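Local coordinates for transmembrane protein (Bartonella henselae, PDB 3PAM), which probably serves in solute binding, as a domain of a protein of an ABC-type oligopeptide transport system, at residues M134-E139 with V163-Y168; F175-I180 with F209-A214; K20-A25 with K107-A112; L127-E132 with L154-E159. All coordinates share one frame; numbering follows the deposited sequence.

Contact 3 comes first along the chain. It pairs helix 20-29 with helix 99-111 and closes a loop of 81 residues. The next two contacts cross, because their segments alternate. Contact 4 opens at Leu127, contact 1 opens at Met134, contact 4 closes with 154-159 and contact 1 with 163-168. Both use strand 130-135, first beside strand 157-162 and then against the start of helix 165-174. Contact 2 follows in series and joins the entry of strand 179-184 to the loop 209-214. Contacts 1, 2 and 4 all reach one mixed sheet. Contact 3 touches contact 4 where Val22 and Leu109 meet Phe129. No contact nests inside another.

Contact 1: residues M134-E139 with V163-Y168; sequences MTQSLE and VDDSQY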
loop_
_atom_site.group_PDB
_atom_site.type_symbol
_atom_site.label_atom_id
_atom_site.label_comp_id
_atom_site.label_asym_id
_atom_site.label_seq_id
_atom_site.Cartn_x
_atom_site.Cartn_y
_atom_site.Cartn_z
HETATM N N MSE A 134 -13.587 4.004 -4.563
HETATM C CA MSE A 134 -14.265 5.284 -4.416
HETATM C C MSE A 134 -13.290 6.388 -4.763
HETATM O O MSE A 134 -12.233 6.522 -4.145
HETATM C CB MSE A 134 -14.795 5.466 -2.988
HETATM C CG MSE A 134 -15.268 6.863 -2.688
HETATM SE SE MSE A 134 -16.083 6.976 -0.927
HETATM C CE MSE A 134 -17.901 6.736 -1.573
ATOM N N THR A 135 -13.638 7.165 -5.773
ATOM C CA THR A 135 -12.787 8.277 -6.167
ATOM C C THR A 135 -13.553 9.562 -6.015
ATOM O O THR A 135 -14.789 9.555 -5.963
ATOM C CB THR A 135 -12.305 8.153 -7.618
ATOM O OG1 THR A 135 -13.439 7.994 -8.482
ATOM C CG2 THR A 135 -11.351 6.958 -7.762
ATOM N N GLN A 136 -12.807 10.658 -5.951
ATOM C CA GLN A 136 -13.402 11.987 -5.829
ATOM C C GLN A 136 -13.311 12.801 -7.104
ATOM O O GLN A 136 -14.209 13.596 -7.378
ATOM C CB GLN A 136 -12.822 12.764 -4.638
ATOM C CG GLN A 136 -11.299 12.724 -4.475
ATOM C CD GLN A 136 -10.835 13.508 -3.250
ATOM O OE1 GLN A 136 -11.587 13.684 -2.291
ATOM N NE2 GLN A 136 -9.601 14.004 -3.287
ATOM N N SER A 137 -12.247 12.596 -7.888
ATOM C CA SER A 137 -11.969 13.438 -9.067
ATOM C C SER A 137 -11.782 12.635 -10.367
ATOM O O SER A 137 -11.404 11.464 -10.333
ATOM C CB SER A 137 -10.739 14.300 -8.807
ATOM O OG SER A 137 -9.548 13.570 -9.055
ATOM N N LEU A 138 -12.036 13.278 -11.505
ATOM C CA LEU A 138 -11.889 12.656 -12.827
ATOM C C LEU A 138 -10.516 12.048 -13.081
ATOM O O LEU A 138 -10.400 11.061 -13.792
ATOM C CB LEU A 138 -12.180 13.673 -13.928
ATOM C CG LEU A 138 -13.558 13.832 -14.582
ATOM C CD1 LEU A 138 -14.717 13.187 -13.807
ATOM C CD2 LEU A 138 -13.803 15.335 -14.834
ATOM N N GLU A 139 -9.483 12.651 -12.511
ATOM C CA GLU A 139 -8.124 12.166 -12.667
ATOM C C GLU A 139 -7.947 10.857 -11.897
ATOM O O GLU A 139 -7.187 9.981 -12.314
ATOM C CB GLU A 139 -7.118 13.219 -12.172
ATOM C CG GLU A 139 -5.673 12.928 -12.593
ATOM C CD GLU A 139 -4.634 13.727 -11.808
ATOM O OE1 GLU A 139 -4.390 13.394 -10.617
ATOM O OE2 GLU A 139 -4.048 14.667 -12.391
ATOM N N VAL A 163 -17.906 10.062 -6.560
ATOM C CA VAL A 163 -18.993 10.644 -5.795
ATOM C C VAL A 163 -18.700 12.097 -5.406
ATOM O O VAL A 163 -17.583 12.606 -5.636
ATOM C CB VAL A 163 -19.331 9.810 -4.495
ATOM C CG1 VAL A 163 -19.637 8.338 -4.830
ATOM C CG2 VAL A 163 -18.226 9.943 -3.422
ATOM N N ASP A 164 -19.710 12.739 -4.806
ATOM C CA ASP A 164 -19.594 14.108 -4.304
ATOM C C ASP A 164 -18.688 14.176 -3.072
ATOM O O ASP A 164 -18.374 13.149 -2.444
ATOM C CB ASP A 164 -20.983 14.686 -3.969
ATOM N N ASP A 165 -18.305 15.395 -2.710
ATOM C CA ASP A 165 -17.381 15.595 -1.605
ATOM C C ASP A 165 -17.970 15.301 -0.229
ATOM O O ASP A 165 -17.320 14.655 0.580
ATOM C CB ASP A 165 -16.760 16.985 -1.650
ATOM C CG ASP A 165 -15.279 16.960 -1.346
ATOM O OD1 ASP A 165 -14.737 15.844 -1.149
ATOM O OD2 ASP A 165 -14.657 18.044 -1.320
ATOM N N SER A 166 -19.190 15.757 0.046
ATOM C CA SER A 166 -19.868 15.412 1.311
ATOM C C SER A 166 -19.808 13.891 1.529
ATOM O O SER A 166 -19.287 13.429 2.534
ATOM C CB SER A 166 -21.324 15.873 1.313
ATOM O OG SER A 166 -21.561 16.786 0.263
ATOM N N GLN A 167 -20.328 13.129 0.571
ATOM C CA GLN A 167 -20.256 11.676 0.647
ATOM C C GLN A 167 -18.814 11.185 0.801
ATOM O O GLN A 167 -18.529 10.404 1.703
ATOM C CB GLN A 167 -20.912 11.012 -0.566
ATOM C CG GLN A 167 -21.131 9.517 -0.369
ATOM C CD GLN A 167 -21.596 8.817 -1.625
ATOM O OE1 GLN A 167 -21.873 9.461 -2.636
ATOM N NE2 GLN A 167 -21.693 7.486 -1.567
ATOM N N TYR A 168 -17.910 11.667 -0.052
ATOM C CA TYR A 168 -16.540 11.190 -0.023
ATOM C C TYR A 168 -15.915 11.395 1.359
ATOM O O TYR A 168 -15.268 10.486 1.896
ATOM C CB TYR A 168 -15.695 11.839 -1.127
ATOM C CG TYR A 168 -14.291 11.276 -1.243
ATOM C CD1 TYR A 168 -14.023 10.144 -2.030
ATOM C CD2 TYR A 168 -13.233 11.877 -0.586
ATOM C CE1 TYR A 168 -12.727 9.627 -2.130
ATOM C CE2 TYR A 168 -11.951 11.382 -0.685
ATOM C CZ TYR A 168 -11.705 10.264 -1.455
ATOM O OH TYR A 168 -10.421 9.803 -1.520
HETATM O O HOH W 1 -10.090 8.425 -3.483
#
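Tyr168 packs its ring against Gln136 and Met134, a selenomethionine. CB of Gln136 stands over the ring centre in a CH-pi contact, 3.9 Å from the centroid of the Tyr168 ring. Met134 comes in obliquely. Its CG lies 3.6 Å from Tyr168 CD1, and its SE lies 4.9 Å from the Tyr168 centroid, a Met-aromatic contact. The Met134 chain then bends at its last torsion (chi3 -95°), and CE reaches Val163 CG2 at 3.7 Å.

One backbone bond crosses, Val163 N to Thr135 O at 3.2 Å. It is fairly straight, with 157° at the hydrogen. A water lies 2.9 Å from Met134 O and also lies by Tyr168 OH, but too close there for the bond to be trusted.

Further out, Thr135 OG1 bonds to Arg161 O and Thr162 OG1, and Gln136 N bonds to Glu140 OE1. Ile180 of the neighbouring strand touches both Met134 and Tyr168. The contact thus fixes the end of strand 130-135 to the first turn of helix 165-174. Its ring and selenium contacts are dispersive, so its cohesion probably rests on apolar packing, with a single direct backbone bond adding a polar link.

Contact 2: residues F175-I180 with F209-A214; sequences FNYDMI and FNFSGA. With EOH (ethanol), chain C.
A type I beta turn from Asn210 to Gly213 packs against the chain that leads from helix 165-174 into strand 179-184, and Tyr177 and Phe211 make the central meeting. Phe175, just after helix 165-174, has positive phi and closes the helix in a Schellman motif. Tyr177 OH donates to Phe211 O at 2.9 Å, in the carbonyl plane and on a lone pair. CG of Tyr177 lies between its backbone N and carbonyl carbon (chi1 50°), a setting that aims the hydroxyl across at the turn. Tyr177 OH also lies at the edge of the Phe211 ring, in its plane, and 3.4 Å from Phe211 CB.

Ile180 packs on both rings. Its CG1 lies over one face of the Tyr177 ring, toward its margin, and its CD1 approaches Phe211 CG obliquely at 4.4 Å. The Phe175 ring brings CE1 to 3.6 Å from Asn210 O. Arg13 ties these groups together: it bonds to Asn210 O and Phe211 O and makes a cation-pi contact with Phe175. Phe211 O therefore takes two donors in a buried place. Leu172 of helix 165-174 touches Tyr177, Ile180 and Phe211.

An ethanol, probably from the crystallisation liquor, sits by the turn. Its O donates to Asn210 OD1 at 2.8 Å and takes a weak bond from Ser212 N. The Asn210 amide also holds the chain just past the turn. Its OD1 accepts from Ala214 N at 2.9 Å, and its ND2 donates to Ala214 O at 2.7 Å, with that oxygen close to the amide plane.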
loop_
_atom_site.group_PDB
_atom_site.type_symbol
_atom_site.label_atom_id
_atom_site.label_comp_id
_atom_site.label_asym_id
_atom_site.label_seq_id
_atom_site.Cartn_x
_atom_site.Cartn_y
_atom_site.Cartn_z
ATOM N N PHE A 175 -14.696 5.087 7.415
ATOM C CA PHE A 175 -13.991 3.969 6.762
ATOM C C PHE A 175 -14.909 3.130 5.835
ATOM O O PHE A 175 -14.725 1.915 5.653
ATOM C CB PHE A 175 -13.273 3.107 7.810
ATOM C CG PHE A 175 -12.315 3.880 8.653
ATOM C CD1 PHE A 175 -11.363 4.706 8.053
ATOM C CD2 PHE A 175 -12.363 3.806 10.032
ATOM C CE1 PHE A 175 -10.479 5.429 8.802
ATOM C CE2 PHE A 175 -11.478 4.548 10.816
ATOM C CZ PHE A 175 -10.542 5.370 10.202
ATOM N N ASN A 176 -15.921 3.794 5.277
ATOM C CA ASN A 176 -16.901 3.138 4.430
ATOM C C ASN A 176 -16.454 3.037 2.959
ATOM O O ASN A 176 -16.963 3.732 2.087
ATOM C CB ASN A 176 -18.249 3.840 4.558
ATOM C CG ASN A 176 -19.374 3.046 3.938
ATOM O OD1 ASN A 176 -19.284 1.817 3.810
ATOM N ND2 ASN A 176 -20.435 3.737 3.527
ATOM N N TYR A 177 -15.484 2.166 2.702
ATOM C CA TYR A 177 -14.930 2.017 1.374
ATOM C C TYR A 177 -14.133 0.737 1.352
ATOM O O TYR A 177 -13.627 0.305 2.383
ATOM C CB TYR A 177 -14.013 3.210 1.008
ATOM C CG TYR A 177 -12.974 3.554 2.053
ATOM C CD1 TYR A 177 -11.728 2.917 2.079
ATOM C CD2 TYR A 177 -13.228 4.536 3.008
ATOM C CE1 TYR A 177 -10.771 3.241 3.053
ATOM C CE2 TYR A 177 -12.290 4.867 3.973
ATOM C CZ TYR A 177 -11.071 4.207 4.001
ATOM O OH TYR A 177 -10.152 4.524 4.972
ATOM N N ASP A 178 -14.006 0.129 0.181
ATOM C CA ASP A 178 -13.093 -0.987 0.025
ATOM C C ASP A 178 -11.680 -0.450 -0.208
ATOM O O ASP A 178 -10.691 -0.953 0.357
ATOM C CB ASP A 178 -13.541 -1.853 -1.157
ATOM C CG ASP A 178 -14.895 -2.531 -0.927
ATOM O OD1 ASP A 178 -15.176 -2.963 0.210
ATOM O OD2 ASP A 178 -15.669 -2.673 -1.892
HETATM N N MSE A 179 -11.590 0.567 -1.064
HETATM C CA MSE A 179 -10.318 1.116 -1.518
HETATM C C MSE A 179 -10.556 2.570 -1.905
HETATM O O MSE A 179 -11.615 2.897 -2.428
HETATM C CB MSE A 179 -9.787 0.322 -2.714
HETATM C CG MSE A 179 -8.382 0.669 -3.155
HETATM SE SE MSE A 179 -7.719 -0.463 -4.605
HETATM C CE MSE A 179 -7.527 -2.133 -3.626
ATOM N N ILE A 180 -9.574 3.424 -1.624
ATOM C CA ILE A 180 -9.586 4.804 -2.054
ATOM C C ILE A 180 -8.195 5.205 -2.535
ATOM O O ILE A 180 -7.241 4.440 -2.394
ATOM C CB ILE A 180 -10.003 5.780 -0.908
ATOM C CG1 ILE A 180 -9.208 5.455 0.359
ATOM C CG2 ILE A 180 -11.511 5.721 -0.672
ATOM C CD1 ILE A 180 -8.624 6.646 1.025
ATOM N N PHE A 209 -6.598 8.986 10.498
ATOM C CA PHE A 209 -6.004 8.851 9.198
ATOM C C PHE A 209 -5.385 7.482 8.979
ATOM O O PHE A 209 -4.529 7.326 8.093
ATOM C CB PHE A 209 -4.962 9.937 8.959
ATOM C CG PHE A 209 -5.540 11.331 8.876
ATOM C CD1 PHE A 209 -6.902 11.533 8.622
ATOM C CD2 PHE A 209 -4.721 12.432 9.027
ATOM C CE1 PHE A 209 -7.432 12.813 8.538
ATOM C CE2 PHE A 209 -5.246 13.729 8.942
ATOM C CZ PHE A 209 -6.598 13.916 8.702
ATOM N N ASN A 210 -5.806 6.496 9.769
ATOM C CA ASN A 210 -5.407 5.140 9.491
ATOM C C ASN A 210 -6.387 4.558 8.486
ATOM O O ASN A 210 -7.259 3.772 8.843
ATOM C CB ASN A 210 -5.310 4.285 10.757
ATOM C CG ASN A 210 -4.692 2.904 10.486
ATOM O OD1 ASN A 210 -4.598 2.460 9.338
ATOM N ND2 ASN A 210 -4.267 2.235 11.547
ATOM N N PHE A 211 -6.254 4.998 7.236
ATOM C CA PHE A 211 -7.164 4.614 6.165
ATOM C C PHE A 211 -7.102 3.130 5.877
ATOM O O PHE A 211 -8.113 2.536 5.525
ATOM C CB PHE A 211 -6.868 5.414 4.901
ATOM C CG PHE A 211 -6.945 6.920 5.101
ATOM C CD1 PHE A 211 -8.137 7.519 5.504
ATOM C CD2 PHE A 211 -5.829 7.721 4.904
ATOM C CE1 PHE A 211 -8.222 8.906 5.700
ATOM C CE2 PHE A 211 -5.901 9.085 5.094
ATOM C CZ PHE A 211 -7.113 9.690 5.494
ATOM N N SER A 212 -5.913 2.538 6.007
ATOM C CA SER A 212 -5.745 1.122 5.724
ATOM C C SER A 212 -6.209 0.206 6.877
ATOM O O SER A 212 -6.365 -0.976 6.661
ATOM C CB SER A 212 -4.309 0.785 5.258
ATOM O OG SER A 212 -3.345 0.939 6.288
ATOM N N GLY A 213 -6.472 0.764 8.066
ATOM C CA GLY A 213 -6.820 -0.037 9.245
ATOM C C GLY A 213 -5.672 -0.923 9.705
ATOM O O GLY A 213 -5.879 -1.988 10.329
ATOM N N ALA A 214 -4.451 -0.475 9.414
ATOM C CA ALA A 214 -3.249 -1.171 9.854
ATOM C C ALA A 214 -3.195 -1.281 11.368
ATOM O O ALA A 214 -3.525 -0.337 12.080
ATOM C CB ALA A 214 -2.014 -0.462 9.353
HETATM C C1 EOH C . -3.120 4.406 6.537
HETATM C C2 EOH C . -1.946 5.362 6.831
HETATM O O EOH C . -3.032 3.146 7.184
#

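Contact 3: residues K20-A25 with K107-A112; sequences KRVRQA and KLLQEA. With EOH (ethanol), chain G.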
loop_
_atom_site.group_PDB
_atom_site.type_symbol
_atom_site.label_atom_id
_atom_site.label_comp_id
_atom_site.label_asym_id
_atom_site.label_seq_id
_atom_site.Cartn_x
_atom_site.Cartn_y
_atom_site.Cartn_z
ATOM N N LYS A 20 -1.782 -10.257 3.563
ATOM C CA LYS A 20 -0.690 -9.450 3.025
ATOM C C LYS A 20 -0.247 -9.884 1.628
ATOM O O LYS A 20 0.200 -9.056 0.846
ATOM C CB LYS A 20 0.512 -9.479 3.983
ATOM N N ARG A 21 -0.370 -11.175 1.322
ATOM C CA ARG A 21 -0.035 -11.690 -0.009
ATOM C C ARG A 21 -0.995 -11.210 -1.068
ATOM O O ARG A 21 -0.595 -10.972 -2.203
ATOM C CB ARG A 21 -0.015 -13.216 -0.041
ATOM C CG ARG A 21 1.041 -13.866 0.822
ATOM C CD ARG A 21 0.372 -14.547 1.972
ATOM N NE ARG A 21 0.417 -15.985 1.853
ATOM C CZ ARG A 21 -0.426 -16.832 2.441
ATOM N NH1 ARG A 21 -1.446 -16.392 3.166
ATOM N NH2 ARG A 21 -0.247 -18.137 2.281
ATOM N N VAL A 22 -2.264 -11.079 -0.692
ATOM C CA VAL A 22 -3.308 -10.566 -1.573
ATOM C C VAL A 22 -3.064 -9.105 -1.956
ATOM O O VAL A 22 -3.090 -8.731 -3.141
ATOM C CB VAL A 22 -4.679 -10.637 -0.898
ATOM C CG1 VAL A 22 -5.736 -9.947 -1.759
ATOM C CG2 VAL A 22 -5.057 -12.082 -0.595
ATOM N N ARG A 23 -2.851 -8.277 -0.944
ATOM C CA ARG A 23 -2.514 -6.864 -1.175
ATOM C C ARG A 23 -1.201 -6.807 -1.978
ATOM O O ARG A 23 -1.052 -5.999 -2.892
ATOM C CB ARG A 23 -2.402 -6.124 0.152
ATOM C CG ARG A 23 -3.664 -6.237 1.015
ATOM C CD ARG A 23 -3.627 -5.260 2.174
ATOM N NE ARG A 23 -2.451 -5.444 3.023
ATOM C CZ ARG A 23 -2.458 -6.095 4.186
ATOM N NH1 ARG A 23 -3.590 -6.622 4.656
ATOM N NH2 ARG A 23 -1.336 -6.211 4.887
ATOM N N GLN A 24 -0.276 -7.713 -1.673
ATOM C CA GLN A 24 0.966 -7.762 -2.425
ATOM C C GLN A 24 0.694 -8.097 -3.904
ATOM O O GLN A 24 1.221 -7.444 -4.804
ATOM C CB GLN A 24 1.896 -8.771 -1.785
ATOM C CG GLN A 24 3.355 -8.506 -1.997
ATOM C CD GLN A 24 4.189 -9.742 -1.680
ATOM O OE1 GLN A 24 3.760 -10.593 -0.902
ATOM N NE2 GLN A 24 5.378 -9.843 -2.272
ATOM N N ALA A 25 -0.182 -9.071 -4.139
ATOM C CA ALA A 25 -0.577 -9.452 -5.505
ATOM C C ALA A 25 -1.248 -8.307 -6.259
ATOM O O ALA A 25 -0.899 -8.046 -7.405
ATOM C CB ALA A 25 -1.487 -10.654 -5.472
ATOM N N LYS A 107 0.337 -16.349 -8.799
ATOM C CA LYS A 107 1.091 -17.195 -7.881
ATOM C C LYS A 107 0.818 -16.836 -6.423
ATOM O O LYS A 107 0.577 -17.707 -5.602
ATOM C CB LYS A 107 2.600 -17.131 -8.190
ATOM N N LEU A 108 0.847 -15.549 -6.112
ATOM C CA LEU A 108 0.596 -15.078 -4.748
ATOM C C LEU A 108 -0.836 -15.356 -4.267
ATOM O O LEU A 108 -1.062 -15.680 -3.094
ATOM C CB LEU A 108 0.930 -13.588 -4.625
ATOM C CG LEU A 108 2.397 -13.278 -4.332
ATOM C CD1 LEU A 108 2.769 -11.856 -4.743
ATOM C CD2 LEU A 108 2.720 -13.511 -2.854
ATOM N N LEU A 109 -1.799 -15.235 -5.175
ATOM C CA LEU A 109 -3.194 -15.502 -4.819
ATOM C C LEU A 109 -3.483 -16.982 -4.551
ATOM O O LEU A 109 -4.255 -17.312 -3.656
ATOM C CB LEU A 109 -4.143 -14.917 -5.864
ATOM C CG LEU A 109 -4.137 -13.384 -5.817
ATOM C CD1 LEU A 109 -4.262 -12.761 -7.205
ATOM C CD2 LEU A 109 -5.234 -12.846 -4.870
ATOM N N GLN A 110 -2.869 -17.872 -5.318
ATOM C CA GLN A 110 -3.018 -19.295 -5.065
ATOM C C GLN A 110 -2.570 -19.667 -3.641
ATOM O O GLN A 110 -3.277 -20.408 -2.943
ATOM C CB GLN A 110 -2.311 -20.134 -6.147
ATOM C CG GLN A 110 -2.959 -20.014 -7.540
ATOM C CD GLN A 110 -2.105 -20.591 -8.664
ATOM O OE1 GLN A 110 -1.628 -21.713 -8.586
ATOM N NE2 GLN A 110 -1.906 -19.810 -9.715
ATOM N N GLU A 111 -1.429 -19.113 -3.211
ATOM C CA GLU A 111 -0.896 -19.336 -1.862
ATOM C C GLU A 111 -1.880 -18.930 -0.803
ATOM O O GLU A 111 -2.004 -19.591 0.237
ATOM C CB GLU A 111 0.363 -18.519 -1.625
ATOM C CG GLU A 111 1.318 -18.485 -2.786
ATOM C CD GLU A 111 2.743 -18.208 -2.358
ATOM O OE1 GLU A 111 2.962 -17.762 -1.201
ATOM O OE2 GLU A 111 3.647 -18.446 -3.186
ATOM N N ALA A 112 -2.556 -17.821 -1.076
ATOM C CA ALA A 112 -3.489 -17.201 -0.164
ATOM C C ALA A 112 -4.856 -17.866 -0.188
ATOM O O ALA A 112 -5.775 -17.428 0.491
ATOM C CB ALA A 112 -3.610 -15.732 -0.492
HETATM C C1 EOH G . 0.158 -20.968 3.011
HETATM C C2 EOH G . -0.054 -21.707 4.347
HETATM O O EOH G . -0.650 -21.655 2.039
#
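Leu108 and Arg21 bury the most surface here, one in the groove between two helices and the other at the border of the contact. Ala25 is the third main partner. Over 20-25 and 107-111 the two helices run nearly antiparallel, at 162°, and their axes come within 8.5 Å.

Leu108 points at the other helix and fits among Arg21, Gln24 and Ala25. Its CB meets Ala25 CB at 3.9 Å. Its CD2 lies 3.9 Å from Arg21 CB and touches the amide end of Gln24, whose side chain it meets at about a right angle. The small Ala25 also takes Leu109, with Ala25 CB 3.8 Å from Leu109 CG. Next along, Val22 CG2 meets Ala112 CB at 3.9 Å. Phe114 covers both Val22 and Leu109.

Arg21 bends at two torsions (chi2 110°, chi3 109°) and reaches across the C-terminal end of helix 99-111. One face of its guanidinium rests on Ala112 CA and Glu111 C. NH2 is 3.1 Å from Glu111 O, but the angle is too poor for a hydrogen bond. NH1 forms a salt bridge with Asp19. Glu111 OE1 lies 4.4 Å from Arg21 NE, too far for a salt bridge. An ethanol, probably from the crystallisation liquor, lies at the guanidinium edge and donates to Glu111 O at 3.1 Å.

The inner contact is thus aliphatic. At its border, the carbonyl-rich end of a helix and the nearby Glu111 probably make a favourable electrostatic setting for the positive group.

Contact 4: residues L127-E132 with L154-E159; sequences LPFQFE and LGIHAE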
loop_
_atom_site.group_PDB
_atom_site.type_symbol
_atom_site.label_atom_id
_atom_site.label_comp_id
_atom_site.label_asym_id
_atom_site.label_seq_id
_atom_site.Cartn_x
_atom_site.Cartn_y
_atom_site.Cartn_z
ATOM N N LEU A 127 -16.587 -16.613 -1.734
ATOM C CA LEU A 127 -17.090 -15.298 -2.158
ATOM C C LEU A 127 -16.260 -14.792 -3.353
ATOM O O LEU A 127 -15.061 -15.053 -3.422
ATOM C CB LEU A 127 -17.083 -14.297 -0.999
ATOM N N PRO A 128 -16.901 -14.107 -4.321
ATOM C CA PRO A 128 -16.092 -13.597 -5.439
ATOM C C PRO A 128 -15.308 -12.349 -5.077
ATOM O O PRO A 128 -15.755 -11.549 -4.255
ATOM C CB PRO A 128 -17.121 -13.282 -6.536
ATOM C CG PRO A 128 -18.377 -13.980 -6.126
ATOM C CD PRO A 128 -18.345 -13.995 -4.599
ATOM N N PHE A 129 -14.120 -12.228 -5.661
ATOM C CA PHE A 129 -13.274 -11.084 -5.472
ATOM C C PHE A 129 -13.851 -9.941 -6.304
ATOM O O PHE A 129 -13.535 -9.784 -7.495
ATOM C CB PHE A 129 -11.828 -11.412 -5.878
ATOM C CG PHE A 129 -10.786 -10.632 -5.114
ATOM C CD1 PHE A 129 -11.028 -9.316 -4.688
ATOM C CD2 PHE A 129 -9.554 -11.187 -4.847
ATOM C CE1 PHE A 129 -10.070 -8.595 -3.989
ATOM C CE2 PHE A 129 -8.581 -10.463 -4.138
ATOM C CZ PHE A 129 -8.849 -9.159 -3.710
ATOM N N GLN A 130 -14.737 -9.183 -5.661
ATOM C CA GLN A 130 -15.342 -7.997 -6.220
ATOM C C GLN A 130 -15.388 -6.903 -5.140
ATOM O O GLN A 130 -15.731 -7.161 -3.983
ATOM C CB GLN A 130 -16.732 -8.307 -6.790
ATOM C CG GLN A 130 -17.869 -8.535 -5.776
ATOM C CD GLN A 130 -19.180 -9.035 -6.422
ATOM O OE1 GLN A 130 -20.137 -9.391 -5.719
ATOM N NE2 GLN A 130 -19.217 -9.087 -7.752
ATOM N N PHE A 131 -14.994 -5.693 -5.522
ATOM C CA PHE A 131 -14.913 -4.597 -4.585
ATOM C C PHE A 131 -15.068 -3.266 -5.294
ATOM O O PHE A 131 -15.002 -3.204 -6.519
ATOM C CB PHE A 131 -13.617 -4.654 -3.762
ATOM C CG PHE A 131 -12.362 -4.426 -4.561
ATOM C CD1 PHE A 131 -11.828 -3.133 -4.691
ATOM C CD2 PHE A 131 -11.677 -5.503 -5.141
ATOM C CE1 PHE A 131 -10.652 -2.917 -5.406
ATOM C CE2 PHE A 131 -10.520 -5.298 -5.846
ATOM C CZ PHE A 131 -10.000 -3.991 -5.981
ATOM N N GLU A 132 -15.262 -2.212 -4.512
ATOM C CA GLU A 132 -15.502 -0.877 -5.023
ATOM C C GLU A 132 -14.304 0.031 -4.745
ATOM O O GLU A 132 -13.718 -0.014 -3.655
ATOM C CB GLU A 132 -16.750 -0.313 -4.347
ATOM C CG GLU A 132 -17.284 0.962 -4.909
ATOM C CD GLU A 132 -18.122 1.719 -3.889
ATOM O OE1 GLU A 132 -17.584 2.078 -2.813
ATOM O OE2 GLU A 132 -19.312 1.958 -4.158
ATOM N N LEU A 154 -7.270 -10.990 -14.417
ATOM C CA LEU A 154 -7.200 -12.144 -13.503
ATOM C C LEU A 154 -8.550 -12.443 -12.837
ATOM O O LEU A 154 -8.601 -13.043 -11.772
ATOM C CB LEU A 154 -6.169 -11.884 -12.404
ATOM C CG LEU A 154 -4.765 -12.486 -12.438
ATOM C CD1 LEU A 154 -3.962 -11.992 -13.606
ATOM C CD2 LEU A 154 -4.049 -12.162 -11.141
ATOM N N GLY A 155 -9.642 -11.977 -13.422
ATOM C CA GLY A 155 -10.962 -12.305 -12.904
ATOM C C GLY A 155 -11.414 -11.521 -11.692
ATOM O O GLY A 155 -12.390 -11.906 -11.035
ATOM N N ILE A 156 -10.720 -10.424 -11.384
ATOM C CA ILE A 156 -11.122 -9.547 -10.297
ATOM C C ILE A 156 -11.995 -8.382 -10.816
ATOM O O ILE A 156 -11.599 -7.653 -11.720
ATOM C CB ILE A 156 -9.880 -9.021 -9.498
ATOM C CG1 ILE A 156 -9.152 -10.173 -8.809
ATOM C CG2 ILE A 156 -10.302 -8.015 -8.407
ATOM C CD1 ILE A 156 -7.651 -9.895 -8.559
ATOM N N HIS A 157 -13.192 -8.213 -10.271
ATOM C CA HIS A 157 -13.995 -7.076 -10.692
ATOM C C HIS A 157 -13.914 -5.920 -9.684
ATOM O O HIS A 157 -14.353 -6.038 -8.534
ATOM C CB HIS A 157 -15.451 -7.449 -10.990
ATOM C CG HIS A 157 -16.354 -6.253 -11.129
ATOM N ND1 HIS A 157 -16.335 -5.426 -12.235
ATOM C CD2 HIS A 157 -17.285 -5.733 -10.288
ATOM C CE1 HIS A 157 -17.228 -4.460 -12.075
ATOM N NE2 HIS A 157 -17.826 -4.630 -10.907
ATOM N N ALA A 158 -13.324 -4.814 -10.132
ATOM C CA ALA A 158 -13.271 -3.598 -9.355
ATOM C C ALA A 158 -14.340 -2.646 -9.891
ATOM O O ALA A 158 -14.337 -2.298 -11.066
ATOM C CB ALA A 158 -11.907 -2.968 -9.471
ATOM N N GLU A 159 -15.276 -2.269 -9.034
ATOM C CA GLU A 159 -16.272 -1.279 -9.399
ATOM C C GLU A 159 -15.687 0.111 -9.095
ATOM O O GLU A 159 -15.207 0.385 -7.986
ATOM C CB GLU A 159 -17.589 -1.541 -8.664
ATOM C CG GLU A 159 -18.710 -0.553 -9.000
ATOM C CD GLU A 159 -19.997 -0.815 -8.231
ATOM O OE1 GLU A 159 -20.757 -1.733 -8.618
ATOM O OE2 GLU A 159 -20.258 -0.084 -7.248
HETATM O O HOH W 2 -14.600 -11.755 -9.207
#
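Phe129 and Ile156 lie side by side and point the same way, with Phe129 CD1 4.0 Å from Ile156 CG2. The same methyl meets Phe131 CE2 at 3.7 Å, but there the two side chains cross at a slant. CG of Phe131 lies between its own backbone N and carbonyl carbon (chi1 67°), and the ring leans over its neighbour strand. Ala158 CB stands over one face of that ring, toward the rim. Leu151 of helix 138-152 touches Phe131, Ile156 and Ala158.

The segments belong to a beta-alpha-beta crossover, strand 130-135, helix 138-152 and strand 157-162, and they pair in parallel. His157 N donates to Phe129 O at 3.2 Å. Phe131 N donates to His157 O at 3.1 Å, and Glu159 N to Phe131 O at 2.7 Å. Before the strands pair, a water lies within hydrogen-bonding distance of both Phe129 O and Gly155 O.

The other face of the sheet is polar. Gln130 CB meets the edge of the His157 ring, near its plane. Glu132 and Glu159 bring their OE2 atoms within 3.8 Å, with the carboxylate planes 47° apart. Arg171 forms a salt bridge with Glu132 OE1, and Arg161 with Glu159 OE2, which would probably offset the like charges.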